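Long-range contacts in NAD(P)H dehydrogenase (quinone) (Mycobacterium tuberculosis, PDB 1XDI), which catalyses the FAD-dependent reduction of quinones by NADH or NADPH, probably including menadione, and may contribute to resistance against reactive oxygen intermediates: residues E167-L178 with S269-S277; I347-T355 with I362-S370. All coordinates share one frame; numbering follows the deposited sequence.

Overall arrangement
The two contacts follow each other along the chain on opposite sides of its centre, their own centres 29 Å apart and their nearest atoms about 14 Å apart. They do not touch, but FAD relates them. Contact 1, an edge of a parallel sheet in what is probably the NAD(P)-binding domain, sends Trp172 against the methyl groups of the flavin. Contact 2, a hairpin at one edge of the antiparallel sheet of the dimerisation domain, comes close to FAD: the side chain of Thr355 is about 6 Å from it, and that of Ala354 about 3 Å from that of the FAD-binding residue Leu324. Contact 2 also reaches the second subunit; no other protein chain touches contact 1.

Contact 1 (E167-L178 with S269-S277); sequences ERILTWRQLYDL and SHALMTIGS. With FAD (flavin-adenine dinucleotide), chain C.
The Trp172 indole meets the carbonyl oxygen of Gly276 at its edge, in the ring plane, with Gly276 O 3.7 Å from Trp172 CH2; Ser277 OG stands near the same plane. Over one face lies the flavin methyl C7M, 3.7 Å above the plane and displaced toward the rim, while the neighbouring methyl C8M is 3.5 Å from Trp172 NE1. The indole N-H is hydrogen-bonded to Asp47, which helps fix the rotation of the ring. A chi1 of 61° sets CG between the backbone N and the carbonyl carbon, and from there the ring lies between residues 275-277 and the flavin methyls. The other flat group, His270, has the carbonyl oxygen of Glu167 at its edge, with a weak hydrogen bond from His270 ND1 to Glu167 O, 3.5 Å; the Leu178 side chain runs past it in the opposite direction, its CD2 oblique to the ring.

Between these rings the backbones pair in parallel. Ala271 N donates to Arg168 O at 2.7 Å, and Leu170 N and Met273 N continue the ladder with Ala271 O and Leu170 O. On the side of Leu170 and Leu272, Leu175 crosses Leu272 at about a right angle, its CD2 3.9 Å from Leu272 CG; Phe197 of helix 192-203 packs on Leu175 and Trp172. Ile169, Ala271 and Met273 face the other way, onto Val249. Strand 169-171 thus forms one edge of the five-stranded parallel sheet, beside 270-273, in a Rossmann-type domain consistent with the NAD(P)-binding domain of pyridine nucleotide-disulphide oxidoreductases.

Contact 2 (I347-T355 with I362-S370); sequences IRLRTVAAT and IAAVGVPQS
Ala354 O accepts a hydrogen bond from Ala364 N (3.1 Å) and has a CA-H...O contact from Ala363, whose CA is 3.2 Å away. This is the antiparallel beta hairpin formed by strands 353-356 and 361-366. Ala364 O repeats the pattern in reverse, accepting a bond from Ala354 N with an N-H...O angle of 162° and a CA-H contact from Ala353. Ala354 and Ala364 are therefore a hydrogen-bonded pair, and their small side chains lie on one face of the sheet, where Leu324, an FAD-binding residue, touches Ala354 and Tyr220 touches Ala364.

The opposite face carries Ala353, Thr355, Ala363 and Val365. Thr355 and Ala363 make the adjoining non-hydrogen-bonded pair and meet through their methyls, Thr355 CG2 lying 3.7 Å from Ala363 CB. Val365 turns its CG1 toward Ala353 CB, 4.1 Å off, and toward the backbone carbonyls of Thr351 and Val352. Helix 423-436 packs on this face through Ser424 and Ile427, while Leu447 and Val449 of the second subunit lie against Ala353 and Thr355, placing the hairpin at the interface of the dimerisation domain, with strand 413-420 next in its sheet.

Toward the 347-352 loop the pairing gives way to looser contacts. Gly366 has a phi of 76°, a region seldom open to residues with a side chain, and its CA-H points at Arg350 O. Arg350 bends at chi2 (-54°) and runs across Pro368, at the N-cap position of helix 369-374. Its NH2 has a long, weak ion pair with Glu221, which also packs on Pro368. Pro368 CG lies over one face of the Arg350 guanidinium, displaced toward the rim, 3.8 Å from Arg350 NH2.

Contact 1 (E167-L178 with S269-S277)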
loop_
_atom_site.group_PDB
_atom_site.type_symbol
_atom_site.label_atom_id
_atom_site.label_comp_id
_atom_site.label_asym_id
_atom_site.label_seq_id
_atom_site.Cartn_x
_atom_site.Cartn_y
_atom_site.Cartn_z
ATOM N N GLU A 167 -5.128 55.407 -3.987
ATOM C CA GLU A 167 -5.876 55.855 -5.154
ATOM C C GLU A 167 -5.322 55.426 -6.496
ATOM O O GLU A 167 -6.040 54.866 -7.322
ATOM C CB GLU A 167 -5.982 57.387 -5.193
ATOM C CG GLU A 167 -6.490 58.129 -3.946
ATOM C CD GLU A 167 -6.158 59.635 -4.017
ATOM O OE1 GLU A 167 -6.417 60.206 -5.123
ATOM O OE2 GLU A 167 -5.651 60.217 -2.994
ATOM N N ARG A 168 -4.038 55.721 -6.700
ATOM C CA ARG A 168 -3.335 55.471 -7.949
ATOM C C ARG A 168 -2.160 54.501 -7.844
ATOM O O ARG A 168 -1.885 53.762 -8.803
ATOM C CB ARG A 168 -2.856 56.809 -8.502
ATOM C CG ARG A 168 -3.965 57.763 -8.878
ATOM C CD ARG A 168 -3.354 58.990 -9.506
ATOM N NE ARG A 168 -4.315 60.074 -9.641
ATOM C CZ ARG A 168 -3.988 61.359 -9.756
ATOM N NH1 ARG A 168 -2.711 61.766 -9.757
ATOM N NH2 ARG A 168 -4.971 62.244 -9.855
ATOM N N ILE A 169 -1.463 54.541 -6.703
ATOM C CA ILE A 169 -0.341 53.641 -6.414
ATOM C C ILE A 169 -1.072 52.600 -5.550
ATOM O O ILE A 169 -1.487 52.935 -4.420
ATOM C CB ILE A 169 0.778 54.316 -5.549
ATOM C CG1 ILE A 169 1.239 55.638 -6.140
ATOM C CG2 ILE A 169 1.969 53.385 -5.478
ATOM C CD1 ILE A 169 1.775 55.462 -7.459
ATOM N N LEU A 170 -1.255 51.370 -6.055
ATOM C CA LEU A 170 -2.015 50.342 -5.303
ATOM C C LEU A 170 -1.336 49.053 -4.939
ATOM O O LEU A 170 -0.553 48.552 -5.716
ATOM C CB LEU A 170 -3.230 49.915 -6.093
ATOM C CG LEU A 170 -4.088 51.000 -6.718
ATOM C CD1 LEU A 170 -5.251 50.350 -7.434
ATOM C CD2 LEU A 170 -4.621 51.915 -5.630
ATOM N N THR A 171 -1.638 48.500 -3.769
ATOM C CA THR A 171 -1.100 47.173 -3.408
ATOM C C THR A 171 -2.284 46.287 -3.820
ATOM O O THR A 171 -3.369 46.774 -4.039
ATOM C CB THR A 171 -0.946 46.951 -1.902
ATOM O OG1 THR A 171 -2.246 47.021 -1.314
ATOM C CG2 THR A 171 -0.065 47.974 -1.264
ATOM N N TRP A 172 -2.126 44.994 -3.917
ATOM C CA TRP A 172 -3.298 44.205 -4.284
ATOM C C TRP A 172 -4.472 44.295 -3.267
ATOM O O TRP A 172 -5.654 44.136 -3.654
ATOM C CB TRP A 172 -2.885 42.750 -4.500
ATOM C CG TRP A 172 -2.334 42.148 -3.311
ATOM C CD1 TRP A 172 -3.027 41.598 -2.282
ATOM C CD2 TRP A 172 -0.957 42.018 -2.986
ATOM N NE1 TRP A 172 -2.165 41.122 -1.330
ATOM C CE2 TRP A 172 -0.881 41.373 -1.739
ATOM C CE3 TRP A 172 0.219 42.384 -3.618
ATOM C CZ2 TRP A 172 0.336 41.086 -1.111
ATOM C CZ3 TRP A 172 1.438 42.089 -2.982
ATOM C CH2 TRP A 172 1.481 41.449 -1.746
ATOM N N ARG A 173 -4.176 44.545 -1.987
ATOM C CA ARG A 173 -5.242 44.656 -1.000
ATOM C C ARG A 173 -6.175 45.820 -1.307
ATOM O O ARG A 173 -7.392 45.739 -1.066
ATOM C CB ARG A 173 -4.685 44.787 0.412
ATOM C CG ARG A 173 -4.118 43.485 0.926
ATOM C CD ARG A 173 -3.393 43.569 2.240
ATOM N NE ARG A 173 -2.867 42.252 2.528
ATOM C CZ ARG A 173 -2.328 41.925 3.681
ATOM N NH1 ARG A 173 -2.244 42.849 4.618
ATOM N NH2 ARG A 173 -1.942 40.678 3.914
ATOM N N GLN A 174 -5.621 46.884 -1.884
ATOM C CA GLN A 174 -6.389 48.073 -2.252
ATOM C C GLN A 174 -7.201 48.104 -3.563
ATOM O O GLN A 174 -8.052 48.941 -3.713
ATOM C CB GLN A 174 -5.452 49.251 -2.219
ATOM C CG GLN A 174 -4.747 49.298 -0.890
ATOM C CD GLN A 174 -3.688 50.361 -0.853
ATOM O OE1 GLN A 174 -2.869 50.463 -1.757
ATOM N NE2 GLN A 174 -3.693 51.153 0.185
ATOM N N LEU A 175 -6.960 47.210 -4.504
ATOM C CA LEU A 175 -7.710 47.216 -5.752
ATOM C C LEU A 175 -9.270 47.355 -5.697
ATOM O O LEU A 175 -9.879 47.952 -6.587
ATOM C CB LEU A 175 -7.367 45.942 -6.532
ATOM C CG LEU A 175 -5.920 45.855 -6.959
ATOM C CD1 LEU A 175 -5.492 44.450 -7.231
ATOM C CD2 LEU A 175 -5.764 46.715 -8.202
ATOM N N TYR A 176 -9.914 46.802 -4.677
ATOM C CA TYR A 176 -11.369 46.797 -4.606
ATOM C C TYR A 176 -11.956 48.046 -4.036
ATOM O O TYR A 176 -13.144 48.112 -3.737
ATOM C CB TYR A 176 -11.824 45.594 -3.807
ATOM C CG TYR A 176 -10.980 44.387 -4.122
ATOM C CD1 TYR A 176 -10.958 43.817 -5.394
ATOM C CD2 TYR A 176 -10.202 43.814 -3.142
ATOM C CE1 TYR A 176 -10.184 42.702 -5.649
ATOM C CE2 TYR A 176 -9.418 42.706 -3.393
ATOM C CZ TYR A 176 -9.406 42.159 -4.628
ATOM O OH TYR A 176 -8.554 41.100 -4.836
ATOM N N ASP A 177 -11.111 49.044 -3.885
ATOM C CA ASP A 177 -11.534 50.327 -3.408
ATOM C C ASP A 177 -11.825 51.290 -4.530
ATOM O O ASP A 177 -12.333 52.378 -4.287
ATOM C CB ASP A 177 -10.459 50.895 -2.562
ATOM C CG ASP A 177 -10.224 50.072 -1.368
ATOM O OD1 ASP A 177 -11.188 49.376 -0.979
ATOM O OD2 ASP A 177 -9.108 50.138 -0.812
ATOM N N LEU A 178 -11.480 50.901 -5.753
ATOM C CA LEU A 178 -11.708 51.716 -6.933
ATOM C C LEU A 178 -13.170 51.607 -7.344
ATOM O O LEU A 178 -13.772 50.533 -7.193
ATOM C CB LEU A 178 -10.889 51.210 -8.109
ATOM C CG LEU A 178 -9.410 50.922 -7.975
ATOM C CD1 LEU A 178 -9.023 50.222 -9.233
ATOM C CD2 LEU A 178 -8.562 52.191 -7.802
ATOM N N SER A 269 -3.050 54.869 -15.690
ATOM C CA SER A 269 -3.945 55.578 -14.805
ATOM C C SER A 269 -3.568 55.172 -13.375
ATOM O O SER A 269 -3.560 56.019 -12.452
ATOM C CB SER A 269 -5.395 55.215 -15.068
ATOM O OG SER A 269 -5.507 53.871 -15.473
ATOM N N HIS A 270 -3.215 53.887 -13.220
ATOM C CA HIS A 270 -2.873 53.310 -11.919
ATOM C C HIS A 270 -1.676 52.382 -11.966
ATOM O O HIS A 270 -1.338 51.848 -13.015
ATOM C CB HIS A 270 -4.038 52.467 -11.383
ATOM C CG HIS A 270 -5.389 53.082 -11.577
ATOM N ND1 HIS A 270 -6.154 53.556 -10.528
ATOM C CD2 HIS A 270 -6.104 53.318 -12.700
ATOM C CE1 HIS A 270 -7.277 54.060 -11.001
ATOM N NE2 HIS A 270 -7.271 53.929 -12.316
ATOM N N ALA A 271 -1.049 52.178 -10.811
ATOM C CA ALA A 271 0.065 51.243 -10.710
ATOM C C ALA A 271 -0.293 50.250 -9.586
ATOM O O ALA A 271 -0.620 50.641 -8.441
ATOM C CB ALA A 271 1.369 51.971 -10.385
ATOM N N LEU A 272 -0.285 48.968 -9.933
ATOM C CA LEU A 272 -0.539 47.897 -8.981
ATOM C C LEU A 272 0.865 47.377 -8.576
ATOM O O LEU A 272 1.581 46.774 -9.422
ATOM C CB LEU A 272 -1.315 46.744 -9.653
ATOM C CG LEU A 272 -2.029 45.681 -8.770
ATOM C CD1 LEU A 272 -1.959 44.335 -9.411
ATOM C CD2 LEU A 272 -1.401 45.576 -7.405
ATOM N N MET A 273 1.292 47.615 -7.332
ATOM C CA MET A 273 2.580 47.057 -6.897
ATOM C C MET A 273 2.403 45.546 -6.569
ATOM O O MET A 273 1.625 45.137 -5.672
ATOM C CB MET A 273 3.127 47.812 -5.687
ATOM C CG MET A 273 3.662 49.211 -5.990
ATOM S SD MET A 273 4.627 49.267 -7.529
ATOM C CE MET A 273 3.734 50.544 -8.268
ATOM N N THR A 274 3.098 44.713 -7.339
ATOM C CA THR A 274 3.012 43.273 -7.173
ATOM C C THR A 274 4.352 42.722 -6.803
ATOM O O THR A 274 4.915 41.865 -7.454
ATOM C CB THR A 274 2.418 42.613 -8.467
ATOM O OG1 THR A 274 1.014 42.388 -8.255
ATOM C CG2 THR A 274 3.060 41.285 -8.811
ATOM N N ILE A 275 4.933 43.253 -5.759
ATOM C CA ILE A 275 6.196 42.657 -5.390
ATOM C C ILE A 275 5.849 41.485 -4.455
ATOM O O ILE A 275 4.826 40.784 -4.656
ATOM C CB ILE A 275 7.070 43.587 -4.634
ATOM C CG1 ILE A 275 7.335 44.848 -5.432
ATOM C CG2 ILE A 275 8.331 42.865 -4.334
ATOM C CD1 ILE A 275 7.682 45.944 -4.492
ATOM N N GLY A 276 6.667 41.255 -3.442
ATOM C CA GLY A 276 6.331 40.176 -2.558
ATOM C C GLY A 276 5.732 40.695 -1.274
ATOM O O GLY A 276 5.090 41.737 -1.266
ATOM N N SER A 277 5.947 39.948 -0.193
ATOM C CA SER A 277 5.453 40.328 1.116
ATOM C C SER A 277 6.561 40.099 2.120
ATOM O O SER A 277 7.597 39.534 1.780
ATOM C CB SER A 277 4.248 39.484 1.492
ATOM O OG SER A 277 3.411 39.324 0.361
HETATM P PA FAD C . -2.425 35.016 7.393
HETATM O O1A FAD C . -1.657 36.118 6.673
HETATM O O2A FAD C . -3.591 34.391 6.629
HETATM O O5B FAD C . -2.912 35.661 8.685
HETATM C C5B FAD C . -2.239 35.708 9.946
HETATM C C4B FAD C . -3.199 36.608 10.694
HETATM O O4B FAD C . -2.811 36.800 12.030
HETATM C C3B FAD C . -3.453 38.105 10.124
HETATM O O3B FAD C . -4.605 38.219 9.288
HETATM C C2B FAD C . -3.521 38.966 11.295
HETATM O O2B FAD C . -4.792 39.472 11.709
HETATM C C1B FAD C . -2.963 38.155 12.437
HETATM N N9A FAD C . -1.825 38.650 13.105
HETATM C C8A FAD C . -0.630 39.203 12.691
HETATM N N7A FAD C . 0.157 39.552 13.677
HETATM C C5A FAD C . -0.543 39.218 14.799
HETATM C C6A FAD C . -0.293 39.325 16.177
HETATM N N6A FAD C . 0.820 39.838 16.660
HETATM N N1A FAD C . -1.260 38.872 17.051
HETATM C C2A FAD C . -2.412 38.339 16.614
HETATM N N3A FAD C . -2.738 38.196 15.273
HETATM C C4A FAD C . -1.674 38.700 14.456
HETATM N N1 FAD C . -2.510 30.728 -1.068
HETATM C C2 FAD C . -3.157 29.644 -1.594
HETATM O O2 FAD C . -3.052 28.513 -1.083
HETATM N N3 FAD C . -3.940 29.818 -2.713
HETATM C C4 FAD C . -4.153 30.999 -3.368
HETATM O O4 FAD C . -4.883 31.019 -4.358
HETATM C C4X FAD C . -3.518 32.049 -2.854
HETATM N N5 FAD C . -3.733 33.291 -3.516
HETATM C C5X FAD C . -3.062 34.414 -2.967
HETATM C C6 FAD C . -3.233 35.691 -3.545
HETATM C C7 FAD C . -2.585 36.851 -3.042
HETATM C C7M FAD C . -2.821 38.227 -3.712
HETATM C C8 FAD C . -1.719 36.695 -1.921
HETATM C C8M FAD C . -0.957 37.861 -1.312
HETATM C C9 FAD C . -1.544 35.479 -1.327
HETATM C C9A FAD C . -2.192 34.338 -1.787
HETATM N N10 FAD C . -2.057 32.998 -1.183
HETATM C C10 FAD C . -2.701 31.908 -1.694
HETATM C "C1'" FAD C . -1.253 32.919 -0.022
HETATM C "C2'" FAD C . -1.992 32.646 1.255
HETATM O "O2'" FAD C . -3.033 33.670 1.423
HETATM C "C3'" FAD C . -1.092 32.661 2.459
HETATM O "O3'" FAD C . -0.218 31.566 2.365
HETATM C "C4'" FAD C . -1.790 32.462 3.790
HETATM O "O4'" FAD C . -2.657 33.656 3.858
HETATM C "C5'" FAD C . -0.998 32.566 5.000
HETATM O "O5'" FAD C . -1.819 32.242 6.113
HETATM P P FAD C . -1.375 32.404 7.600
HETATM O O1P FAD C . -2.443 31.854 8.352
HETATM O O2P FAD C . -0.013 31.905 7.890
HETATM O O3P FAD C . -1.328 33.942 7.701
#

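Contact 2 (I347-T355 with I362-S370)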
loop_
_atom_site.group_PDB
_atom_site.type_symbol
_atom_site.label_atom_id
_atom_site.label_comp_id
_atom_site.label_asym_id
_atom_site.label_seq_id
_atom_site.Cartn_x
_atom_site.Cartn_y
_atom_site.Cartn_z
ATOM N N ILE A 347 5.853 17.580 6.830
ATOM C CA ILE A 347 5.393 18.034 5.500
ATOM C C ILE A 347 6.574 17.786 4.516
ATOM O O ILE A 347 7.727 18.034 4.857
ATOM C CB ILE A 347 5.041 19.585 5.424
ATOM C CG1 ILE A 347 4.322 20.091 6.663
ATOM C CG2 ILE A 347 4.050 19.850 4.368
ATOM C CD1 ILE A 347 5.275 20.293 7.950
ATOM N N ARG A 348 6.284 17.276 3.319
ATOM C CA ARG A 348 7.293 17.046 2.283
ATOM C C ARG A 348 6.986 18.110 1.227
ATOM O O ARG A 348 5.903 18.109 0.668
ATOM C CB ARG A 348 7.122 15.660 1.628
ATOM C CG ARG A 348 7.627 14.435 2.433
ATOM C CD ARG A 348 6.647 13.263 2.400
ATOM N NE ARG A 348 6.652 12.431 1.200
ATOM C CZ ARG A 348 5.549 11.856 0.694
ATOM N NH1 ARG A 348 4.363 12.041 1.267
ATOM N NH2 ARG A 348 5.609 11.051 -0.368
ATOM N N LEU A 349 7.916 19.005 0.930
ATOM C CA LEU A 349 7.625 20.014 -0.073
ATOM C C LEU A 349 7.162 19.467 -1.439
ATOM O O LEU A 349 6.353 20.086 -2.112
ATOM C CB LEU A 349 8.837 20.917 -0.311
ATOM C CG LEU A 349 9.385 21.868 0.747
ATOM C CD1 LEU A 349 8.313 22.874 1.145
ATOM C CD2 LEU A 349 9.921 20.996 1.973
ATOM N N ARG A 350 7.653 18.322 -1.869
ATOM C CA ARG A 350 7.245 17.874 -3.161
ATOM C C ARG A 350 5.907 17.156 -3.204
ATOM O O ARG A 350 5.596 16.425 -4.156
ATOM C CB ARG A 350 8.378 17.073 -3.795
ATOM C CG ARG A 350 9.528 17.991 -4.315
ATOM C CD ARG A 350 8.894 19.025 -5.261
ATOM N NE ARG A 350 9.772 20.063 -5.813
ATOM C CZ ARG A 350 9.328 21.286 -6.157
ATOM N NH1 ARG A 350 8.034 21.601 -5.985
ATOM N NH2 ARG A 350 10.156 22.191 -6.692
ATOM N N THR A 351 5.088 17.368 -2.181
ATOM C CA THR A 351 3.752 16.779 -2.185
ATOM C C THR A 351 2.753 17.938 -2.264
ATOM O O THR A 351 1.607 17.756 -2.634
ATOM C CB THR A 351 3.485 15.910 -0.935
ATOM O OG1 THR A 351 3.676 16.699 0.243
ATOM C CG2 THR A 351 4.390 14.683 -0.916
ATOM N N VAL A 352 3.201 19.138 -1.916
ATOM C CA VAL A 352 2.369 20.333 -2.012
ATOM C C VAL A 352 1.850 20.451 -3.429
ATOM O O VAL A 352 2.635 20.289 -4.376
ATOM C CB VAL A 352 3.184 21.607 -1.765
ATOM C CG1 VAL A 352 2.350 22.850 -2.010
ATOM C CG2 VAL A 352 3.688 21.600 -0.416
ATOM N N ALA A 353 0.557 20.737 -3.588
ATOM C CA ALA A 353 -0.087 20.887 -4.908
ATOM C C ALA A 353 -0.294 22.375 -4.993
ATOM O O ALA A 353 -0.764 22.962 -4.034
ATOM C CB ALA A 353 -1.428 20.198 -4.938
ATOM N N ALA A 354 0.062 23.011 -6.103
ATOM C CA ALA A 354 -0.120 24.452 -6.155
ATOM C C ALA A 354 -0.658 24.926 -7.523
ATOM O O ALA A 354 -0.217 24.439 -8.590
ATOM C CB ALA A 354 1.197 25.103 -5.829
ATOM N N THR A 355 -1.623 25.846 -7.512
ATOM C CA THR A 355 -2.137 26.313 -8.782
ATOM C C THR A 355 -2.051 27.815 -8.897
ATOM O O THR A 355 -2.088 28.494 -7.887
ATOM C CB THR A 355 -3.603 25.945 -8.999
ATOM O OG1 THR A 355 -4.393 27.123 -8.821
ATOM C CG2 THR A 355 -4.089 24.861 -8.022
ATOM N N ILE A 362 -3.392 26.595 -13.913
ATOM C CA ILE A 362 -2.227 25.760 -13.985
ATOM C C ILE A 362 -1.959 25.222 -12.586
ATOM O O ILE A 362 -1.841 25.988 -11.642
ATOM C CB ILE A 362 -1.045 26.561 -14.420
ATOM C CG1 ILE A 362 -1.464 27.422 -15.600
ATOM C CG2 ILE A 362 0.130 25.621 -14.760
ATOM C CD1 ILE A 362 -0.310 28.026 -16.332
ATOM N N ALA A 363 -1.912 23.900 -12.454
ATOM C CA ALA A 363 -1.609 23.242 -11.175
ATOM C C ALA A 363 -0.496 22.216 -11.412
ATOM O O ALA A 363 -0.408 21.604 -12.484
ATOM C CB ALA A 363 -2.866 22.528 -10.607
ATOM N N ALA A 364 0.347 22.041 -10.403
ATOM C CA ALA A 364 1.416 21.073 -10.483
ATOM C C ALA A 364 1.657 20.438 -9.110
ATOM O O ALA A 364 1.174 20.971 -8.095
ATOM C CB ALA A 364 2.618 21.727 -10.938
ATOM N N VAL A 365 2.381 19.303 -9.085
ATOM C CA VAL A 365 2.736 18.578 -7.844
ATOM C C VAL A 365 3.938 17.684 -8.122
ATOM O O VAL A 365 4.024 17.063 -9.191
ATOM C CB VAL A 365 1.690 17.538 -7.354
ATOM C CG1 VAL A 365 1.611 17.565 -5.860
ATOM C CG2 VAL A 365 0.373 17.705 -8.053
ATOM N N GLY A 366 4.822 17.582 -7.136
ATOM C CA GLY A 366 5.970 16.715 -7.255
ATOM C C GLY A 366 7.122 17.177 -8.122
ATOM O O GLY A 366 7.216 18.349 -8.490
ATOM N N VAL A 367 7.974 16.223 -8.497
ATOM C CA VAL A 367 9.152 16.558 -9.257
ATOM C C VAL A 367 8.864 17.364 -10.492
ATOM O O VAL A 367 7.985 17.012 -11.240
ATOM C CB VAL A 367 9.939 15.296 -9.687
ATOM C CG1 VAL A 367 11.243 15.702 -10.362
ATOM C CG2 VAL A 367 10.260 14.427 -8.481
ATOM N N PRO A 368 9.585 18.466 -10.719
ATOM C CA PRO A 368 9.300 19.228 -11.940
ATOM C C PRO A 368 9.833 18.492 -13.164
ATOM O O PRO A 368 10.740 17.685 -13.028
ATOM C CB PRO A 368 10.037 20.542 -11.708
ATOM C CG PRO A 368 9.958 20.708 -10.223
ATOM C CD PRO A 368 10.237 19.312 -9.710
ATOM N N GLN A 369 9.297 18.740 -14.364
ATOM C CA GLN A 369 9.892 18.045 -15.502
ATOM C C GLN A 369 11.340 18.524 -15.606
ATOM O O GLN A 369 12.193 17.736 -16.026
ATOM C CB GLN A 369 9.179 18.267 -16.852
ATOM C CG GLN A 369 9.412 17.033 -17.732
ATOM C CD GLN A 369 8.776 17.056 -19.100
ATOM O OE1 GLN A 369 7.582 17.309 -19.257
ATOM N NE2 GLN A 369 9.580 16.751 -20.109
ATOM N N SER A 370 11.615 19.785 -15.210
ATOM C CA SER A 370 12.987 20.341 -15.231
ATOM C C SER A 370 13.947 19.253 -14.777
ATOM O O SER A 370 14.792 18.766 -15.553
ATOM C CB SER A 370 13.178 21.488 -14.240
ATOM O OG SER A 370 12.255 22.531 -14.423
#